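Long-range contacts in TRAS1 ORF2p (PDB 1WDU), which probably cuts target DNA, being the endonuclease domain of a silkworm non-LTR retrotransposon that inserts specifically at telomeres: residues A[18-23]-A[45-50]; A[116-121]-A[147-152]; A[155-160]-A[168-173]; A[182-187]-A[212-217]. The protein carries 1 engineered substitution. One frame throughout, in Å; residues are numbered along the deposited sequence.

Contact 1: A[18-23]-A[45-50]; sequences PPYRVL and KAAIAL
Val22 and Ile48 stand side by side on one face of two parallel neighbouring strands, with Val22 CG2 3.9 Å from Ile48 CB. Val22 CG1, anti to the backbone N (chi1 180°), meets Leu50 obliquely, 3.8 Å from Leu50 CG. The opposite face belongs to Leu23 and Ala49. There Leu23 sets its branch point against the small Ala46, Leu23 CG 3.8 Å from Ala46 CB, and meets Leu37 and Ala41 of helix 31-44. At the start of the strand the Tyr20 ring offers its edge, Tyr20 CD2 lying 3.7 Å from Ala47 CB. The backbone holds all this in place. Arg21 O accepts two N-H groups in its carbonyl plane, from Ala47 N at 2.9 Å and Ile48 N at 3.2 Å; Leu23 N then donates to Ile48 O at 2.7 Å, and Leu23 O takes Leu50 N at 2.6 Å. A water joins Pro19 O, Arg21 N and Lys45 O where the strands have not yet paired. Lys45, with positive phi, is the C-prime residue of the Schellman motif that ends helix 31-44. Strand 20-26, that helix and strand 48-52 make up a beta-alpha-beta crossover of the DNase I-like alpha/beta sandwich.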
loop_
_atom_site.group_PDB
_atom_site.type_symbol
_atom_site.label_atom_id
_atom_site.label_comp_id
_atom_site.label_asym_id
_atom_site.label_seq_id
_atom_site.Cartn_x
_atom_site.Cartn_y
_atom_site.Cartn_z
ATOM N N PRO A 18 8.552 17.133 -10.635
ATOM C CA PRO A 18 7.299 17.354 -9.867
ATOM C C PRO A 18 6.505 16.091 -9.499
ATOM O O PRO A 18 5.368 16.196 -9.036
ATOM C CB PRO A 18 6.436 18.279 -10.715
ATOM C CG PRO A 18 6.884 17.878 -12.121
ATOM C CD PRO A 18 8.412 17.702 -11.989
ATOM N N PRO A 19 7.083 14.887 -9.688
ATOM C CA PRO A 19 6.316 13.687 -9.341
ATOM C C PRO A 19 6.381 13.285 -7.870
ATOM O O PRO A 19 7.459 13.255 -7.275
ATOM C CB PRO A 19 6.944 12.626 -10.231
ATOM C CG PRO A 19 8.393 12.992 -10.152
ATOM C CD PRO A 19 8.369 14.510 -10.308
ATOM N N TYR A 20 5.227 12.979 -7.287
ATOM C CA TYR A 20 5.179 12.523 -5.902
ATOM C C TYR A 20 5.441 11.022 -5.935
ATOM O O TYR A 20 4.576 10.252 -6.337
ATOM C CB TYR A 20 3.807 12.776 -5.286
ATOM C CG TYR A 20 3.571 14.204 -4.880
ATOM C CD1 TYR A 20 3.109 15.147 -5.797
ATOM C CD2 TYR A 20 3.839 14.626 -3.575
ATOM C CE1 TYR A 20 2.920 16.479 -5.424
ATOM C CE2 TYR A 20 3.657 15.949 -3.193
ATOM C CZ TYR A 20 3.199 16.870 -4.120
ATOM O OH TYR A 20 3.028 18.182 -3.742
ATOM N N ARG A 21 6.634 10.607 -5.528
ATOM C CA ARG A 21 6.972 9.191 -5.535
ATOM C C ARG A 21 6.447 8.460 -4.300
ATOM O O ARG A 21 6.545 8.958 -3.172
ATOM C CB ARG A 21 8.488 9.008 -5.636
ATOM C CG ARG A 21 9.103 9.619 -6.882
ATOM C CD ARG A 21 10.560 9.201 -7.043
ATOM N NE ARG A 21 11.135 9.687 -8.297
ATOM C CZ ARG A 21 11.369 10.969 -8.567
ATOM N NH1 ARG A 21 11.081 11.905 -7.669
ATOM N NH2 ARG A 21 11.894 11.314 -9.736
ATOM N N VAL A 22 5.890 7.275 -4.523
ATOM C CA VAL A 22 5.348 6.467 -3.435
ATOM C C VAL A 22 6.064 5.122 -3.293
ATOM O O VAL A 22 6.319 4.435 -4.285
ATOM C CB VAL A 22 3.844 6.172 -3.654
ATOM C CG1 VAL A 22 3.303 5.318 -2.497
ATOM C CG2 VAL A 22 3.063 7.475 -3.778
ATOM N N LEU A 23 6.370 4.741 -2.055
ATOM C CA LEU A 23 7.012 3.451 -1.789
ATOM C C LEU A 23 6.001 2.496 -1.134
ATOM O O LEU A 23 5.228 2.907 -0.276
ATOM C CB LEU A 23 8.212 3.630 -0.844
ATOM C CG LEU A 23 9.320 4.621 -1.228
ATOM C CD1 LEU A 23 10.382 4.619 -0.138
ATOM C CD2 LEU A 23 9.933 4.242 -2.580
ATOM N N LYS A 45 13.974 10.285 -2.729
ATOM C CA LYS A 45 13.248 11.520 -2.458
ATOM C C LYS A 45 11.760 11.229 -2.602
ATOM O O LYS A 45 11.036 11.904 -3.343
ATOM C CB LYS A 45 13.694 12.633 -3.420
ATOM C CG LYS A 45 14.988 13.333 -2.982
ATOM C CD LYS A 45 15.547 14.259 -4.058
ATOM C CE LYS A 45 16.082 13.475 -5.255
ATOM N NZ LYS A 45 16.679 14.367 -6.298
ATOM N N ALA A 46 11.321 10.197 -1.887
ATOM C CA ALA A 46 9.929 9.778 -1.908
ATOM C C ALA A 46 9.085 10.685 -1.021
ATOM O O ALA A 46 9.569 11.231 -0.033
ATOM C CB ALA A 46 9.818 8.337 -1.438
ATOM N N ALA A 47 7.821 10.853 -1.382
ATOM C CA ALA A 47 6.925 11.682 -0.595
ATOM C C ALA A 47 6.088 10.811 0.331
ATOM O O ALA A 47 5.748 11.224 1.437
ATOM C CB ALA A 47 6.008 12.480 -1.512
ATOM N N ILE A 48 5.787 9.595 -0.127
ATOM C CA ILE A 48 4.942 8.665 0.616
ATOM C C ILE A 48 5.456 7.223 0.682
ATOM O O ILE A 48 6.156 6.737 -0.214
ATOM C CB ILE A 48 3.524 8.592 -0.023
ATOM C CG1 ILE A 48 2.894 9.991 -0.108
ATOM C CG2 ILE A 48 2.636 7.631 0.775
ATOM C CD1 ILE A 48 2.421 10.531 1.213
ATOM N N ALA A 49 5.084 6.539 1.755
ATOM C CA ALA A 49 5.424 5.138 1.914
ATOM C C ALA A 49 4.172 4.433 2.447
ATOM O O ALA A 49 3.593 4.858 3.452
ATOM C CB ALA A 49 6.586 4.969 2.879
ATOM N N LEU A 50 3.727 3.399 1.734
ATOM C CA LEU A 50 2.570 2.600 2.147
ATOM C C LEU A 50 3.200 1.348 2.754
ATOM O O LEU A 50 3.678 0.461 2.041
ATOM C CB LEU A 50 1.692 2.255 0.942
ATOM C CG LEU A 50 1.189 3.463 0.126
ATOM C CD1 LEU A 50 0.394 2.968 -1.068
ATOM C CD2 LEU A 50 0.341 4.378 0.982
HETATM O O HOH W 1 8.398 12.597 -4.380
#

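Contact 2: A[116-121]-A[147-152]; sequences EITLVS and KRLIFG
Strands 116-121 and 149-152 run parallel, 13° apart, and four backbone bonds alternate between them: Thr118 N to Arg148 O, Ile150 N to Thr118 O, Val120 N to Ile150 O and Gly152 N to Val120 O, each donor sitting nearly along the C=O axis. On one face Ile150 lies beside Leu119, Ile150 CB 4.0 Å from Leu119 CD2, while Ile150 CD1 reaches obliquely to Ile117 CG2 at 3.8 Å. The other face pairs Thr118 with Leu149, pointing the same way, Leu149 CD2 3.6 Å from Thr118 CB. Further along, Val120 lays its CG1 methyl over one face of the Phe151 ring, a CH-pi contact offset toward the rim. Phe151 also stacks on Phe211 and packs against Ile137 and Val140 of helix 131-142; an alanine here would lose the ring under Val120 and would probably loosen the seat of that helix on the sheet. At the strand entrance the backbone of Arg148, with positive phi, sets Arg148 CB 3.3 Å from Glu116 O, and the bend at chi2 (-67°) folds CG against that oxygen. Paired backbone and mostly hydrocarbon faces imply buried core sheet, with polar ties at its ends: Glu116 OE1 to Arg111, Ser121 OG to Ile51 O.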
loop_
_atom_site.group_PDB
_atom_site.type_symbol
_atom_site.label_atom_id
_atom_site.label_comp_id
_atom_site.label_asym_id
_atom_site.label_seq_id
_atom_site.Cartn_x
_atom_site.Cartn_y
_atom_site.Cartn_z
ATOM N N GLU A 116 -6.728 16.044 -4.504
ATOM C CA GLU A 116 -6.868 15.519 -3.151
ATOM C C GLU A 116 -7.040 14.015 -3.323
ATOM O O GLU A 116 -8.003 13.562 -3.943
ATOM C CB GLU A 116 -8.085 16.110 -2.446
ATOM C CG GLU A 116 -8.068 15.861 -0.943
ATOM C CD GLU A 116 -9.188 16.576 -0.213
ATOM O OE1 GLU A 116 -9.477 17.739 -0.577
ATOM O OE2 GLU A 116 -9.769 15.986 0.727
ATOM N N ILE A 117 -6.100 13.248 -2.775
ATOM C CA ILE A 117 -6.123 11.798 -2.903
ATOM C C ILE A 117 -6.224 11.036 -1.581
ATOM O O ILE A 117 -5.490 11.309 -0.632
ATOM C CB ILE A 117 -4.855 11.324 -3.664
ATOM C CG1 ILE A 117 -4.835 11.953 -5.058
ATOM C CG2 ILE A 117 -4.819 9.803 -3.753
ATOM C CD1 ILE A 117 -3.645 11.568 -5.891
ATOM N N THR A 118 -7.147 10.080 -1.529
ATOM C CA THR A 118 -7.325 9.251 -0.346
ATOM C C THR A 118 -6.401 8.044 -0.535
ATOM O O THR A 118 -6.517 7.303 -1.516
ATOM C CB THR A 118 -8.785 8.772 -0.217
ATOM O OG1 THR A 118 -9.656 9.909 -0.184
ATOM C CG2 THR A 118 -8.980 7.958 1.064
ATOM N N LEU A 119 -5.472 7.863 0.396
ATOM C CA LEU A 119 -4.507 6.766 0.328
ATOM C C LEU A 119 -4.795 5.701 1.363
ATOM O O LEU A 119 -5.253 5.992 2.459
ATOM C CB LEU A 119 -3.089 7.276 0.587
ATOM C CG LEU A 119 -2.439 8.246 -0.386
ATOM C CD1 LEU A 119 -1.192 8.826 0.264
ATOM C CD2 LEU A 119 -2.106 7.520 -1.687
ATOM N N VAL A 120 -4.519 4.455 1.026
ATOM C CA VAL A 120 -4.739 3.423 2.010
ATOM C C VAL A 120 -3.663 2.357 1.968
ATOM O O VAL A 120 -3.241 1.923 0.899
ATOM C CB VAL A 120 -6.168 2.805 1.873
ATOM C CG1 VAL A 120 -6.638 2.917 0.463
ATOM C CG2 VAL A 120 -6.174 1.352 2.353
ATOM N N SER A 121 -3.182 1.991 3.151
ATOM C CA SER A 121 -2.177 0.953 3.287
ATOM C C SER A 121 -2.902 -0.156 4.035
ATOM O O SER A 121 -3.538 0.090 5.057
ATOM C CB SER A 121 -0.966 1.443 4.093
ATOM O OG SER A 121 0.023 0.424 4.190
ATOM N N LYS A 147 -13.868 8.206 -6.424
ATOM C CA LYS A 147 -12.737 8.794 -7.136
ATOM C C LYS A 147 -11.567 9.104 -6.208
ATOM O O LYS A 147 -11.726 9.165 -4.990
ATOM C CB LYS A 147 -13.164 10.090 -7.833
ATOM C CG LYS A 147 -14.129 9.913 -8.995
ATOM C CD LYS A 147 -14.440 11.252 -9.661
ATOM C CE LYS A 147 -15.146 12.212 -8.701
ATOM N NZ LYS A 147 -15.498 13.518 -9.340
ATOM N N ARG A 148 -10.390 9.295 -6.797
ATOM C CA ARG A 148 -9.199 9.641 -6.033
ATOM C C ARG A 148 -8.824 8.616 -4.958
ATOM O O ARG A 148 -8.468 8.986 -3.845
ATOM C CB ARG A 148 -9.412 11.006 -5.376
ATOM C CG ARG A 148 -9.807 12.098 -6.345
ATOM C CD ARG A 148 -8.671 12.398 -7.296
ATOM N NE ARG A 148 -9.124 13.168 -8.448
ATOM C CZ ARG A 148 -8.324 13.585 -9.420
ATOM N NH1 ARG A 148 -7.029 13.307 -9.369
ATOM N NH2 ARG A 148 -8.816 14.273 -10.441
ATOM N N LEU A 149 -8.912 7.334 -5.283
ATOM C CA LEU A 149 -8.556 6.304 -4.323
ATOM C C LEU A 149 -7.354 5.492 -4.796
ATOM O O LEU A 149 -7.266 5.140 -5.970
ATOM C CB LEU A 149 -9.735 5.347 -4.086
ATOM C CG LEU A 149 -11.067 5.874 -3.531
ATOM C CD1 LEU A 149 -11.965 4.681 -3.197
ATOM C CD2 LEU A 149 -10.842 6.712 -2.285
ATOM N N ILE A 150 -6.428 5.217 -3.880
ATOM C CA ILE A 150 -5.246 4.395 -4.165
ATOM C C ILE A 150 -5.037 3.467 -2.967
ATOM O O ILE A 150 -4.943 3.929 -1.827
ATOM C CB ILE A 150 -3.942 5.221 -4.333
ATOM C CG1 ILE A 150 -4.085 6.254 -5.454
ATOM C CG2 ILE A 150 -2.788 4.281 -4.675
ATOM C CD1 ILE A 150 -2.838 7.141 -5.625
ATOM N N PHE A 151 -4.967 2.166 -3.233
ATOM C CA PHE A 151 -4.774 1.169 -2.187
ATOM C C PHE A 151 -3.482 0.445 -2.444
ATOM O O PHE A 151 -3.151 0.146 -3.586
ATOM C CB PHE A 151 -5.869 0.094 -2.193
ATOM C CG PHE A 151 -7.241 0.589 -1.855
ATOM C CD1 PHE A 151 -7.973 1.337 -2.773
ATOM C CD2 PHE A 151 -7.827 0.255 -0.631
ATOM C CE1 PHE A 151 -9.280 1.741 -2.479
ATOM C CE2 PHE A 151 -9.126 0.656 -0.326
ATOM C CZ PHE A 151 -9.855 1.402 -1.257
ATOM N N GLY A 152 -2.773 0.127 -1.370
ATOM C CA GLY A 152 -1.529 -0.601 -1.507
ATOM C C GLY A 152 -1.284 -1.441 -0.271
ATOM O O GLY A 152 -1.457 -0.969 0.860
#

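Contact 3: A[155-160]-A[168-173]; sequences ANAKST and DARGDQ
Segment 155-160 has no regular secondary structure and passes across the first turn of helix 169-181, which opens directly after Asp168. Two backbone contacts pin the crossing: Asp168 N donates to Lys158 O at 3.0 Å, coming from above the carbonyl plane, and the CA-H of Gly171 leans on that same oxygen. The approach leaves no place for a side chain at Gly171, where a CB built there would fall 1.7 Å from Lys158 O. Asp168 is the N-cap. Its CG sits between the backbone N and the carbonyl carbon (chi1 57°), which turns Asp168 OD1 to Gly171 N at 2.7 Å, met nearly along the C-O axis. Asp168 OD1 also takes Lys158 N at 3.0 Å, this time from above the carboxylate plane; Asp168 OD2 adds a weak bond to that N-H and lies against the CB and CG of Lys158. Two residues on, still in the first turn, Arg170 bends at chi3 (71°) and hooks back to the loop. Arg170 NE reaches Asn156 O at 2.6 Å, in the guanidinium plane and nearly straight at 167°, while Arg170 NH2 donates to Ala155 O at 3.2 Å, tilted from that plane; NH1 goes to Lys128 O. Nearer the helix backbone, Ala157 CB packs on Arg170 CB at 3.6 Å. A phosphate ion, probably from the crystallisation liquor, lies about 3 Å from the Asn156 side chain. The chemistry is thus loop backbone held by charged side chains, and the helix N-terminus would probably help keep Asp168 ionised.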
loop_
_atom_site.group_PDB
_atom_site.type_symbol
_atom_site.label_atom_id
_atom_site.label_comp_id
_atom_site.label_asym_id
_atom_site.label_seq_id
_atom_site.Cartn_x
_atom_site.Cartn_y
_atom_site.Cartn_z
ATOM N N ALA A 155 -1.960 -8.529 0.270
ATOM C CA ALA A 155 -3.248 -9.206 0.314
ATOM C C ALA A 155 -3.124 -10.689 0.631
ATOM O O ALA A 155 -4.131 -11.349 0.907
ATOM C CB ALA A 155 -3.959 -9.035 -1.019
ATOM N N ASN A 156 -1.897 -11.210 0.605
ATOM C CA ASN A 156 -1.680 -12.635 0.839
ATOM C C ASN A 156 -2.726 -13.389 0.016
ATOM O O ASN A 156 -3.433 -14.254 0.529
ATOM C CB ASN A 156 -1.850 -12.984 2.323
ATOM C CG ASN A 156 -0.597 -12.727 3.132
ATOM O OD1 ASN A 156 -0.583 -11.877 4.025
ATOM N ND2 ASN A 156 0.463 -13.461 2.824
ATOM N N ALA A 157 -2.836 -13.025 -1.255
ATOM C CA ALA A 157 -3.800 -13.635 -2.170
ATOM C C ALA A 157 -3.151 -13.657 -3.543
ATOM O O ALA A 157 -2.460 -12.712 -3.934
ATOM C CB ALA A 157 -5.101 -12.816 -2.213
ATOM N N LYS A 158 -3.390 -14.728 -4.284
ATOM C CA LYS A 158 -2.774 -14.876 -5.589
ATOM C C LYS A 158 -3.725 -14.702 -6.742
ATOM O O LYS A 158 -4.854 -15.183 -6.709
ATOM C CB LYS A 158 -2.112 -16.255 -5.690
ATOM C CG LYS A 158 -1.169 -16.568 -4.543
ATOM C CD LYS A 158 -0.386 -17.852 -4.778
ATOM C CE LYS A 158 0.666 -18.052 -3.691
ATOM N NZ LYS A 158 1.652 -19.121 -4.052
ATOM N N SER A 159 -3.252 -14.015 -7.771
ATOM C CA SER A 159 -4.033 -13.800 -8.972
ATOM C C SER A 159 -3.130 -13.415 -10.131
ATOM O O SER A 159 -2.237 -12.566 -9.991
ATOM C CB SER A 159 -5.066 -12.707 -8.763
ATOM O OG SER A 159 -5.722 -12.442 -9.987
ATOM N N THR A 160 -3.358 -14.043 -11.278
ATOM C CA THR A 160 -2.557 -13.738 -12.449
ATOM C C THR A 160 -2.791 -12.295 -12.870
ATOM O O THR A 160 -2.009 -11.741 -13.633
ATOM C CB THR A 160 -2.875 -14.696 -13.633
ATOM O OG1 THR A 160 -4.273 -14.651 -13.943
ATOM C CG2 THR A 160 -2.491 -16.115 -13.271
ATOM N N ASP A 168 -5.745 -18.053 -6.934
ATOM C CA ASP A 168 -6.306 -18.866 -5.864
ATOM C C ASP A 168 -7.647 -18.264 -5.457
ATOM O O ASP A 168 -8.043 -17.215 -5.983
ATOM C CB ASP A 168 -5.363 -18.993 -4.654
ATOM C CG ASP A 168 -4.952 -17.661 -4.066
ATOM O OD1 ASP A 168 -5.707 -16.673 -4.167
ATOM O OD2 ASP A 168 -3.862 -17.617 -3.474
ATOM N N ALA A 169 -8.342 -18.928 -4.535
ATOM C CA ALA A 169 -9.658 -18.484 -4.099
ATOM C C ALA A 169 -9.656 -17.097 -3.452
ATOM O O ALA A 169 -10.617 -16.331 -3.593
ATOM C CB ALA A 169 -10.253 -19.514 -3.161
ATOM N N ARG A 170 -8.580 -16.767 -2.743
ATOM C CA ARG A 170 -8.477 -15.448 -2.121
ATOM C C ARG A 170 -8.338 -14.376 -3.217
ATOM O O ARG A 170 -9.009 -13.338 -3.174
ATOM C CB ARG A 170 -7.288 -15.411 -1.156
ATOM C CG ARG A 170 -7.589 -16.069 0.196
ATOM C CD ARG A 170 -6.324 -16.288 1.037
ATOM N NE ARG A 170 -5.723 -15.061 1.568
ATOM C CZ ARG A 170 -6.136 -14.404 2.650
ATOM N NH1 ARG A 170 -7.177 -14.832 3.351
ATOM N NH2 ARG A 170 -5.487 -13.318 3.046
ATOM N N GLY A 171 -7.486 -14.646 -4.208
ATOM C CA GLY A 171 -7.297 -13.706 -5.302
ATOM C C GLY A 171 -8.618 -13.442 -5.996
ATOM O O GLY A 171 -8.935 -12.293 -6.335
ATOM N N ASP A 172 -9.392 -14.512 -6.196
ATOM C CA ASP A 172 -10.708 -14.433 -6.826
ATOM C C ASP A 172 -11.671 -13.531 -6.043
ATOM O O ASP A 172 -12.354 -12.690 -6.632
ATOM C CB ASP A 172 -11.305 -15.842 -6.970
ATOM C CG ASP A 172 -10.724 -16.611 -8.148
ATOM O OD1 ASP A 172 -11.074 -17.798 -8.299
ATOM O OD2 ASP A 172 -9.923 -16.039 -8.930
ATOM N N GLN A 173 -11.735 -13.701 -4.722
ATOM C CA GLN A 173 -12.614 -12.858 -3.906
ATOM C C GLN A 173 -12.189 -11.399 -4.008
ATOM O O GLN A 173 -13.034 -10.510 -4.158
ATOM C CB GLN A 173 -12.602 -13.294 -2.434
ATOM C CG GLN A 173 -13.348 -14.611 -2.168
ATOM C CD GLN A 173 -13.792 -14.763 -0.718
ATOM O OE1 GLN A 173 -14.568 -13.948 -0.205
ATOM N NE2 GLN A 173 -13.299 -15.810 -0.049
#

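Contact 4: A[182-187]-A[212-217]; sequences GLHILN and CTEDML
Thr213 OG1 is gripped by two bonds: it donates to Asp215 OD2 at 2.9 Å, from above the carboxylate plane, and accepts from Leu149 N of the neighbouring strand. Asp215 OD2 takes Arg148 N as well, so the turn is tied to Leu149 and to Arg148 just before it. Across the contact, His184 and Cys212 form an antiparallel hydrogen-bonded pair, His184 N to Cys212 O at 2.7 Å and almost straight (171°), Cys212 N to His184 O at 3.0 Å on a lone pair. Next to it the imidazole of His184 runs alongside the turn. Glu214, bent at chi2, folds its carboxylate over one ring face, Glu214 OE1 2.8 Å from His184 NE2 but badly angled for a hydrogen bond, the two planes being 68° apart; a positive charge on the ring would probably be favoured by this neighbour. The backbone N of Glu214 lies in plane at the ring edge, and Leu217 CD1 stands 4.2 Å from His184 CB. An alanine in place of this histidine would remove the ring beside Glu214 and would probably leave the 3-10 turn 214-216 less firmly packed on this strand. Leu186 CD1 touches Cys212 SG at 3.8 Å. Gly182, with positive phi, brings the chain out of helix 169-181; Leu183 then packs on Leu178 of that helix and on Phe211, while Leu186 meets Ile220 and Trp223 of strand 220-225.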
loop_
_atom_site.group_PDB
_atom_site.type_symbol
_atom_site.label_atom_id
_atom_site.label_comp_id
_atom_site.label_asym_id
_atom_site.label_seq_id
_atom_site.Cartn_x
_atom_site.Cartn_y
_atom_site.Cartn_z
ATOM N N GLY A 182 -15.009 -0.970 -9.246
ATOM C CA GLY A 182 -14.388 -0.261 -10.352
ATOM C C GLY A 182 -12.915 0.031 -10.081
ATOM O O GLY A 182 -12.335 0.936 -10.680
ATOM N N LEU A 183 -12.309 -0.740 -9.179
ATOM C CA LEU A 183 -10.903 -0.568 -8.833
ATOM C C LEU A 183 -10.028 -1.273 -9.869
ATOM O O LEU A 183 -10.321 -2.394 -10.291
ATOM C CB LEU A 183 -10.641 -1.122 -7.422
ATOM C CG LEU A 183 -11.423 -0.383 -6.323
ATOM C CD1 LEU A 183 -11.198 -1.040 -4.970
ATOM C CD2 LEU A 183 -10.983 1.076 -6.281
ATOM N N HIS A 184 -8.949 -0.613 -10.273
ATOM C CA HIS A 184 -8.063 -1.155 -11.291
ATOM C C HIS A 184 -6.663 -1.454 -10.786
ATOM O O HIS A 184 -6.051 -0.645 -10.098
ATOM C CB HIS A 184 -8.005 -0.180 -12.461
ATOM C CG HIS A 184 -9.352 0.150 -13.023
ATOM N ND1 HIS A 184 -9.980 -0.637 -13.965
ATOM C CD2 HIS A 184 -10.219 1.148 -12.729
ATOM C CE1 HIS A 184 -11.175 -0.138 -14.224
ATOM N NE2 HIS A 184 -11.345 0.944 -13.487
ATOM N N ILE A 185 -6.175 -2.635 -11.141
ATOM C CA ILE A 185 -4.860 -3.101 -10.741
ATOM C C ILE A 185 -3.743 -2.291 -11.374
ATOM O O ILE A 185 -3.783 -1.973 -12.563
ATOM C CB ILE A 185 -4.677 -4.579 -11.114
ATOM C CG1 ILE A 185 -5.723 -5.420 -10.376
ATOM C CG2 ILE A 185 -3.273 -5.046 -10.741
ATOM C CD1 ILE A 185 -5.821 -6.846 -10.862
ATOM N N LEU A 186 -2.749 -1.961 -10.561
ATOM C CA LEU A 186 -1.600 -1.190 -11.010
ATOM C C LEU A 186 -0.390 -2.094 -11.232
ATOM O O LEU A 186 0.510 -1.755 -11.991
ATOM C CB LEU A 186 -1.265 -0.100 -9.979
ATOM C CG LEU A 186 -2.199 1.116 -10.024
ATOM C CD1 LEU A 186 -2.065 1.968 -8.764
ATOM C CD2 LEU A 186 -1.869 1.930 -11.277
ATOM N N ASN A 187 -0.377 -3.246 -10.573
ATOM C CA ASN A 187 0.734 -4.181 -10.713
ATOM C C ASN A 187 1.103 -4.463 -12.162
ATOM O O ASN A 187 0.290 -4.295 -13.072
ATOM C CB ASN A 187 0.407 -5.503 -10.025
ATOM C CG ASN A 187 0.514 -5.415 -8.525
ATOM O OD1 ASN A 187 -0.080 -4.535 -7.896
ATOM N ND2 ASN A 187 1.271 -6.333 -7.936
ATOM N N CYS A 212 -6.366 1.212 -7.807
ATOM C CA CYS A 212 -6.948 2.538 -7.658
ATOM C C CYS A 212 -8.214 2.724 -8.468
ATOM O O CYS A 212 -8.524 1.933 -9.351
ATOM C CB CYS A 212 -5.937 3.580 -8.134
ATOM S SG CYS A 212 -5.469 3.344 -9.885
ATOM N N THR A 213 -8.933 3.798 -8.165
ATOM C CA THR A 213 -10.146 4.139 -8.894
ATOM C C THR A 213 -9.714 4.455 -10.330
ATOM O O THR A 213 -8.550 4.774 -10.572
ATOM C CB THR A 213 -10.814 5.376 -8.287
ATOM O OG1 THR A 213 -9.815 6.375 -8.042
ATOM C CG2 THR A 213 -11.510 5.023 -6.986
ATOM N N GLU A 214 -10.646 4.367 -11.273
ATOM C CA GLU A 214 -10.350 4.623 -12.687
ATOM C C GLU A 214 -9.658 5.964 -12.938
ATOM O O GLU A 214 -8.657 6.030 -13.654
ATOM C CB GLU A 214 -11.650 4.542 -13.505
ATOM C CG GLU A 214 -11.526 4.885 -14.991
ATOM C CD GLU A 214 -10.755 3.842 -15.784
ATOM O OE1 GLU A 214 -11.104 2.644 -15.689
ATOM O OE2 GLU A 214 -9.807 4.220 -16.509
ATOM N N ASP A 215 -10.189 7.025 -12.338
ATOM C CA ASP A 215 -9.648 8.372 -12.502
ATOM C C ASP A 215 -8.173 8.526 -12.130
ATOM O O ASP A 215 -7.525 9.475 -12.555
ATOM C CB ASP A 215 -10.487 9.371 -11.691
ATOM C CG ASP A 215 -10.225 9.283 -10.186
ATOM O OD1 ASP A 215 -9.267 9.926 -9.705
ATOM O OD2 ASP A 215 -10.975 8.569 -9.489
ATOM N N MET A 216 -7.635 7.600 -11.341
ATOM C CA MET A 216 -6.233 7.691 -10.943
ATOM C C MET A 216 -5.297 7.284 -12.062
ATOM O O MET A 216 -4.164 7.765 -12.137
ATOM C CB MET A 216 -5.971 6.861 -9.688
ATOM C CG MET A 216 -6.538 7.508 -8.438
ATOM S SD MET A 216 -6.050 9.250 -8.334
ATOM C CE MET A 216 -4.252 9.080 -8.199
ATOM N N LEU A 217 -5.755 6.386 -12.924
ATOM C CA LEU A 217 -4.943 6.003 -14.069
ATOM C C LEU A 217 -4.842 7.330 -14.821
ATOM O O LEU A 217 -5.841 8.038 -14.935
ATOM C CB LEU A 217 -5.675 4.962 -14.917
ATOM C CG LEU A 217 -5.590 3.489 -14.512
ATOM C CD1 LEU A 217 -5.835 3.326 -13.037
ATOM C CD2 LEU A 217 -6.611 2.694 -15.312
#

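In the fold
Contacts 1 and 2 are the buried pair, each joining the two parallel strands of a beta-alpha-beta unit, but in different sheets; these sheets meet where Leu50 packs against Ser121 and Gly152, and Ile48 against Leu119. Contact 4 reaches the same sheet as contact 2, whose centre is about 10 Å from its own, and Arg148 NE forms a salt bridge with Asp215 OD1 between them. It is only partly buried and adds an exposed Glu214 to its backbone pairing. Contact 3, partly buried too, lies about 27 Å from contact 1, centre to centre, across the chain's middle. There carboxylate and guanidinium groups do most of the holding, beside one backbone bond, where contacts 1 and 2 rely on strand pairing.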